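Local coordinates for SusD-like carbohydrate binding protein BF1063 (Bacteroides fragilis NCTC 9343, PDB 3I4G), which probably binds carbohydrate at the outer membrane as a SusD-family protein, at residues E250-T264 with Q376-V390. Numbering follows the deposited sequence. Where two conformers were deposited one is given.
With EDO (1,2-ethanediol), chain C.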
loop_
_atom_site.group_PDB
_atom_site.type_symbol
_atom_site.label_atom_id
_atom_site.label_comp_id
_atom_site.label_asym_id
_atom_site.label_seq_id
_atom_site.Cartn_x
_atom_site.Cartn_y
_atom_site.Cartn_z
ATOM N N GLU A 250 4.435 7.916 14.478
ATOM C CA GLU A 250 4.678 6.731 13.641
ATOM C C GLU A 250 4.466 6.991 12.148
ATOM O O GLU A 250 5.234 6.495 11.312
ATOM C CB GLU A 250 3.785 5.575 14.078
ATOM C CG GLU A 250 3.876 4.350 13.165
ATOM C CD GLU A 250 3.477 3.055 13.803
ATOM O OE1 GLU A 250 3.146 3.037 15.003
ATOM O OE2 GLU A 250 3.534 2.037 13.066
ATOM N N ASN A 251 3.447 7.765 11.807
ATOM C CA ASN A 251 3.103 8.023 10.409
ATOM C C ASN A 251 4.036 9.111 9.864
ATOM O O ASN A 251 3.853 10.284 10.100
ATOM C CB ASN A 251 1.631 8.403 10.261
ATOM C CG ASN A 251 0.692 7.235 10.505
ATOM O OD1 ASN A 251 1.101 6.066 10.425
ATOM N ND2 ASN A 251 -0.564 7.544 10.834
ATOM N N ILE A 252 5.043 8.667 9.134
ATOM C CA ILE A 252 6.118 9.520 8.613
ATOM C C ILE A 252 5.667 10.274 7.379
ATOM O O ILE A 252 5.915 11.470 7.265
ATOM C CB ILE A 252 7.355 8.667 8.333
ATOM C CG1 ILE A 252 7.979 8.224 9.659
ATOM C CG2 ILE A 252 8.401 9.443 7.505
ATOM C CD1 ILE A 252 9.004 7.079 9.557
ATOM N N PHE A 253 5.033 9.567 6.450
ATOM C CA PHE A 253 4.517 10.157 5.205
ATOM C C PHE A 253 3.123 9.592 4.999
ATOM O O PHE A 253 2.920 8.391 5.137
ATOM C CB PHE A 253 5.454 9.901 4.010
ATOM C CG PHE A 253 5.068 10.669 2.769
ATOM C CD1 PHE A 253 5.188 12.039 2.719
ATOM C CD2 PHE A 253 4.586 10.020 1.647
ATOM C CE1 PHE A 253 4.759 12.750 1.608
ATOM C CE2 PHE A 253 4.186 10.748 0.521
ATOM C CZ PHE A 253 4.264 12.095 0.512
ATOM N N TYR A 254 2.175 10.429 4.623
ATOM C CA TYR A 254 0.775 10.037 4.523
ATOM C C TYR A 254 0.026 10.957 3.606
ATOM O O TYR A 254 0.511 12.063 3.250
ATOM C CB TYR A 254 0.140 10.059 5.926
ATOM C CG TYR A 254 0.392 11.320 6.699
ATOM C CD1 TYR A 254 -0.348 12.481 6.433
ATOM C CD2 TYR A 254 1.371 11.372 7.694
ATOM C CE1 TYR A 254 -0.094 13.664 7.172
ATOM C CE2 TYR A 254 1.602 12.514 8.413
ATOM C CZ TYR A 254 0.875 13.646 8.161
ATOM O OH TYR A 254 1.136 14.808 8.890
ATOM N N ILE A 255 -1.180 10.535 3.223
ATOM C CA ILE A 255 -2.113 11.363 2.471
ATOM C C ILE A 255 -3.285 11.703 3.382
ATOM O O ILE A 255 -3.960 10.799 3.891
ATOM C CB ILE A 255 -2.639 10.656 1.206
ATOM C CG1 ILE A 255 -1.536 10.001 0.371
ATOM C CG2 ILE A 255 -3.435 11.668 0.404
ATOM C CD1 ILE A 255 -0.389 10.960 -0.067
ATOM N N GLN A 256 -3.494 13.000 3.622
ATOM C CA GLN A 256 -4.598 13.468 4.414
ATOM C C GLN A 256 -5.691 13.979 3.479
ATOM O O GLN A 256 -5.413 14.804 2.616
ATOM C CB GLN A 256 -4.166 14.585 5.365
ATOM C CG GLN A 256 -5.314 15.177 6.139
ATOM C CD GLN A 256 -4.852 16.163 7.144
ATOM O OE1 GLN A 256 -4.379 17.259 6.781
ATOM N NE2 GLN A 256 -5.018 15.836 8.395
ATOM N N TYR A 257 -6.922 13.524 3.680
ATOM C CA TYR A 257 -8.104 13.958 2.959
ATOM C C TYR A 257 -8.966 14.780 3.903
ATOM O O TYR A 257 -9.280 14.340 4.995
ATOM C CB TYR A 257 -8.857 12.743 2.456
ATOM C CG TYR A 257 -8.096 11.865 1.505
ATOM C CD1 TYR A 257 -7.317 10.826 1.951
ATOM C CD2 TYR A 257 -8.216 12.041 0.131
ATOM C CE1 TYR A 257 -6.622 10.015 1.077
ATOM C CE2 TYR A 257 -7.529 11.248 -0.759
ATOM C CZ TYR A 257 -6.744 10.246 -0.282
ATOM O OH TYR A 257 -6.094 9.429 -1.176
ATOM N N LEU A 258 -9.348 15.971 3.461
ATOM C CA LEU A 258 -10.203 16.902 4.200
ATOM C C LEU A 258 -11.478 17.048 3.422
ATOM O O LEU A 258 -11.471 17.395 2.228
ATOM C CB LEU A 258 -9.527 18.248 4.386
ATOM C CG LEU A 258 -8.220 18.267 5.176
ATOM C CD1 LEU A 258 -7.729 19.707 5.249
ATOM C CD2 LEU A 258 -8.349 17.708 6.580
ATOM N N GLU A 259 -12.604 16.799 4.085
ATOM C CA GLU A 259 -13.903 16.796 3.413
ATOM C C GLU A 259 -14.241 18.112 2.740
ATOM O O GLU A 259 -14.947 18.106 1.728
ATOM C CB GLU A 259 -15.029 16.396 4.387
ATOM C CG GLU A 259 -15.192 17.341 5.527
ATOM C CD GLU A 259 -16.258 16.894 6.512
ATOM O OE1 GLU A 259 -16.997 15.910 6.266
ATOM O OE2 GLU A 259 -16.370 17.522 7.576
ATOM N N ASN A 260 -13.715 19.236 3.208
ATOM C CA ASN A 260 -14.015 20.513 2.503
ATOM C C ASN A 260 -13.131 20.787 1.257
ATOM O O ASN A 260 -13.311 21.814 0.588
ATOM C CB ASN A 260 -13.950 21.717 3.465
ATOM C CG ASN A 260 -14.941 21.646 4.621
ATOM O OD1 ASN A 260 -15.911 20.856 4.614
ATOM N ND2 ASN A 260 -14.729 22.548 5.625
ATOM N N TYR A 261 -12.146 19.927 1.002
ATOM C CA TYR A 261 -11.156 20.074 -0.065
ATOM C C TYR A 261 -11.264 18.848 -0.947
ATOM O O TYR A 261 -12.260 18.717 -1.660
ATOM C CB TYR A 261 -9.762 20.267 0.541
ATOM C CG TYR A 261 -9.601 21.520 1.386
ATOM C CD1 TYR A 261 -10.118 21.580 2.677
ATOM C CD2 TYR A 261 -8.924 22.585 0.924
ATOM C CE1 TYR A 261 -9.977 22.709 3.456
ATOM C CE2 TYR A 261 -8.747 23.744 1.703
ATOM C CZ TYR A 261 -9.268 23.787 2.977
ATOM O OH TYR A 261 -9.072 24.880 3.779
ATOM N N LEU A 262 -10.299 17.958 -0.898
ATOM C CA LEU A 262 -10.342 16.731 -1.677
ATOM C C LEU A 262 -10.656 15.615 -0.708
ATOM O O LEU A 262 -9.791 15.093 -0.043
ATOM C CB LEU A 262 -9.028 16.495 -2.426
ATOM C CG LEU A 262 -8.593 17.583 -3.416
ATOM C CD1 LEU A 262 -7.267 17.119 -4.096
ATOM C CD2 LEU A 262 -9.658 17.926 -4.420
ATOM N N GLY A 263 -11.940 15.336 -0.590
ATOM C CA GLY A 263 -12.384 14.275 0.299
ATOM C C GLY A 263 -12.095 12.939 -0.341
ATOM O O GLY A 263 -11.914 12.828 -1.544
ATOM N N THR A 264 -12.031 11.908 0.465
ATOM C CA THR A 264 -11.843 10.559 -0.065
ATOM C C THR A 264 -13.175 9.857 -0.343
ATOM O O THR A 264 -14.145 10.029 0.382
ATOM C CB THR A 264 -10.977 9.663 0.848
ATOM O OG1 THR A 264 -10.930 8.362 0.239
ATOM C CG2 THR A 264 -11.531 9.545 2.307
ATOM N N GLN A 376 -18.910 9.792 -0.164
ATOM C CA GLN A 376 -18.234 10.048 -1.427
ATOM C C GLN A 376 -17.146 11.123 -1.298
ATOM O O GLN A 376 -16.371 11.320 -2.208
ATOM C CB GLN A 376 -19.234 10.473 -2.511
ATOM C CG GLN A 376 -20.244 9.420 -2.820
ATOM C CD GLN A 376 -21.231 9.775 -3.929
ATOM O OE1 GLN A 376 -21.353 10.929 -4.345
ATOM N NE2 GLN A 376 -21.962 8.772 -4.396
ATOM N N SER A 377 -17.102 11.833 -0.185
ATOM C CA SER A 377 -16.129 12.900 0.017
ATOM C C SER A 377 -15.962 13.091 1.515
ATOM O O SER A 377 -16.497 14.016 2.133
ATOM C CB SER A 377 -16.610 14.170 -0.657
ATOM O OG SER A 377 -15.663 15.226 -0.546
ATOM N N ALA A 378 -15.153 12.214 2.082
ATOM C CA ALA A 378 -14.958 12.095 3.522
ATOM C C ALA A 378 -13.592 12.552 3.945
ATOM O O ALA A 378 -12.645 12.631 3.157
ATOM C CB ALA A 378 -15.142 10.611 3.932
ATOM N N ASN A 379 -13.479 12.823 5.241
ATOM C CA ASN A 379 -12.186 12.966 5.835
ATOM C C ASN A 379 -11.514 11.606 5.815
ATOM O O ASN A 379 -12.171 10.571 5.921
ATOM C CB ASN A 379 -12.307 13.424 7.287
ATOM C CG ASN A 379 -12.805 14.816 7.426
ATOM O OD1 ASN A 379 -12.441 15.720 6.680
ATOM N ND2 ASN A 379 -13.609 15.019 8.459
ATOM N N GLY A 380 -10.211 11.566 5.704
ATOM C CA GLY A 380 -9.474 10.305 5.708
ATOM C C GLY A 380 -8.010 10.518 5.915
ATOM O O GLY A 380 -7.491 11.619 5.713
ATOM N N LEU A 381 -7.302 9.467 6.313
ATOM C CA LEU A 381 -5.859 9.531 6.492
ATOM C C LEU A 381 -5.288 8.172 6.128
ATOM O O LEU A 381 -5.586 7.164 6.808
ATOM C CB LEU A 381 -5.541 9.946 7.916
ATOM C CG LEU A 381 -4.117 10.279 8.335
ATOM C CD1 LEU A 381 -3.201 9.046 8.286
ATOM C CD2 LEU A 381 -3.569 11.390 7.469
ATOM N N THR A 382 -4.481 8.133 5.070
ATOM C CA THR A 382 -3.893 6.869 4.599
ATOM C C THR A 382 -2.377 6.963 4.637
ATOM O O THR A 382 -1.755 7.634 3.779
ATOM C CB THR A 382 -4.389 6.503 3.205
ATOM O OG1 THR A 382 -3.971 7.504 2.278
ATOM C CG2 THR A 382 -5.907 6.405 3.194
ATOM N N PRO A 383 -1.739 6.318 5.625
ATOM C CA PRO A 383 -0.282 6.327 5.656
ATOM C C PRO A 383 0.375 5.680 4.446
ATOM O O PRO A 383 -0.144 4.687 3.903
ATOM C CB PRO A 383 0.031 5.506 6.908
ATOM C CG PRO A 383 -1.188 5.719 7.782
ATOM C CD PRO A 383 -2.298 5.653 6.824
ATOM N N VAL A 384 1.509 6.264 4.047
ATOM C CA VAL A 384 2.348 5.759 2.975
ATOM C C VAL A 384 3.601 5.123 3.568
ATOM O O VAL A 384 4.034 4.052 3.146
ATOM C CB VAL A 384 2.685 6.892 1.996
ATOM C CG1 VAL A 384 3.590 6.368 0.914
ATOM C CG2 VAL A 384 1.412 7.455 1.362
ATOM N N ILE A 385 4.214 5.772 4.553
ATOM C CA ILE A 385 5.369 5.250 5.269
ATOM C C ILE A 385 5.096 5.341 6.761
ATOM O O ILE A 385 4.893 6.429 7.308
ATOM C CB ILE A 385 6.671 6.033 4.983
ATOM C CG1 ILE A 385 7.028 6.044 3.487
ATOM C CG2 ILE A 385 7.847 5.495 5.825
ATOM C CD1 ILE A 385 7.383 4.686 2.850
ATOM N N ARG A 386 5.087 4.187 7.408
ATOM C CA ARG A 386 4.955 4.064 8.862
ATOM C C ARG A 386 6.277 3.614 9.466
ATOM O O ARG A 386 7.027 2.814 8.893
ATOM C CB ARG A 386 3.836 3.076 9.243
ATOM C CG ARG A 386 2.497 3.475 8.750
ATOM C CD ARG A 386 1.333 2.777 9.427
ATOM N NE ARG A 386 1.152 1.345 9.183
ATOM C CZ ARG A 386 1.432 0.358 10.044
ATOM N NH1 ARG A 386 2.126 0.544 11.176
ATOM N NH2 ARG A 386 1.059 -0.871 9.735
ATOM N N TYR A 387 6.518 4.086 10.691
ATOM C CA TYR A 387 7.747 3.667 11.393
ATOM C C TYR A 387 7.802 2.138 11.576
ATOM O O TYR A 387 8.867 1.565 11.595
ATOM C CB TYR A 387 7.883 4.386 12.731
ATOM C CG TYR A 387 9.237 4.288 13.418
ATOM C CD1 TYR A 387 10.387 4.667 12.769
ATOM C CD2 TYR A 387 9.332 3.851 14.736
ATOM C CE1 TYR A 387 11.603 4.627 13.414
ATOM C CE2 TYR A 387 10.540 3.803 15.376
ATOM C CZ TYR A 387 11.656 4.191 14.713
ATOM O OH TYR A 387 12.888 4.186 15.368
ATOM N N ALA A 388 6.657 1.453 11.715
ATOM C CA ALA A 388 6.735 0.004 11.800
ATOM C C ALA A 388 7.374 -0.608 10.563
ATOM O O ALA A 388 8.105 -1.594 10.670
ATOM C CB ALA A 388 5.374 -0.587 11.965
ATOM N N GLU A 389 7.120 -0.049 9.377
ATOM C CA GLU A 389 7.766 -0.568 8.172
ATOM C C GLU A 389 9.267 -0.279 8.228
ATOM O O GLU A 389 10.085 -1.091 7.790
ATOM C CB GLU A 389 7.173 0.048 6.908
ATOM C CG GLU A 389 7.876 -0.519 5.664
ATOM C CD GLU A 389 7.518 0.138 4.351
ATOM O OE1 GLU A 389 6.488 0.831 4.274
ATOM O OE2 GLU A 389 8.293 -0.053 3.371
ATOM N N VAL A 390 9.658 0.890 8.721
ATOM C CA VAL A 390 11.071 1.215 8.866
ATOM C C VAL A 390 11.795 0.207 9.752
ATOM O O VAL A 390 12.886 -0.252 9.400
ATOM C CB VAL A 390 11.237 2.657 9.434
ATOM C CG1 VAL A 390 12.681 2.973 9.795
ATOM C CG2 VAL A 390 10.680 3.690 8.434
HETATM C C1 EDO C . -13.540 7.781 6.528
HETATM O O1 EDO C . -12.503 7.969 5.540
HETATM C C2 EDO C . -12.805 7.669 7.857
HETATM O O2 EDO C . -13.621 6.950 8.758
HETATM O O HOH W 1 -4.948 7.241 -0.308
HETATM O O HOH W 2 -17.918 14.009 4.542
HETATM O O HOH W 3 -17.811 16.444 1.749
#
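Tyr257 turns its ring to the face of the two-stranded antiparallel ribbon that also carries Ile255 and Thr382. CB of Thr264 sits over one face of that ring, displaced toward the rim, while Gly380 O and Thr382 OG1 lie at its edge. One water joins the two hydroxyls, 2.6 Å from Tyr257 OH and 2.8 Å from Thr382 OG1. Gly380 brings no side chain to this crowded spot, where Thr264 CG2 comes within 4.0 Å of its CA. On the other face, the CD2 branch of Leu381 meets CD1 of Tyr254 at 3.6 Å, the two side chains crossing obliquely. Next along, Asn251 brings the end of its amide to Pro383, OD1 lying 3.5 Å from CG of the proline. ND2 is held by Gly245 O and Leu239 O, but buried OD1 faces the methylenes of Arg386, 3.4 Å from its CG, and has no polar partner, a small cost of burial.

Two classic bulges interrupt the ladder: Ile385 O takes the N-H groups of Ile252 and Phe253, and Phe253 O those of Val384 and Ile385, both from one face of its carbonyl plane. Beyond them Glu250, with CG anti to its N (chi1 174°) and the chain extended, makes a salt bridge from OE2 to the guanidinium edge, 2.8 Å from Arg386 NH1; its hydrogen bond is bent (128°) and weak. Glu250 also pairs with Arg420, and Arg386 with Glu447 and Glu451. At the far end Asn379 OD1 accepts from Glu259 N (2.8 Å), inside the type I turn Leu258-Tyr261.

The ribbon runs straight into helix 387-400, its side chains packing on helices 50-54, 197-211 and 214-227; the buried charges there form a shared network that probably keeps carboxylate and guanidinium ionised.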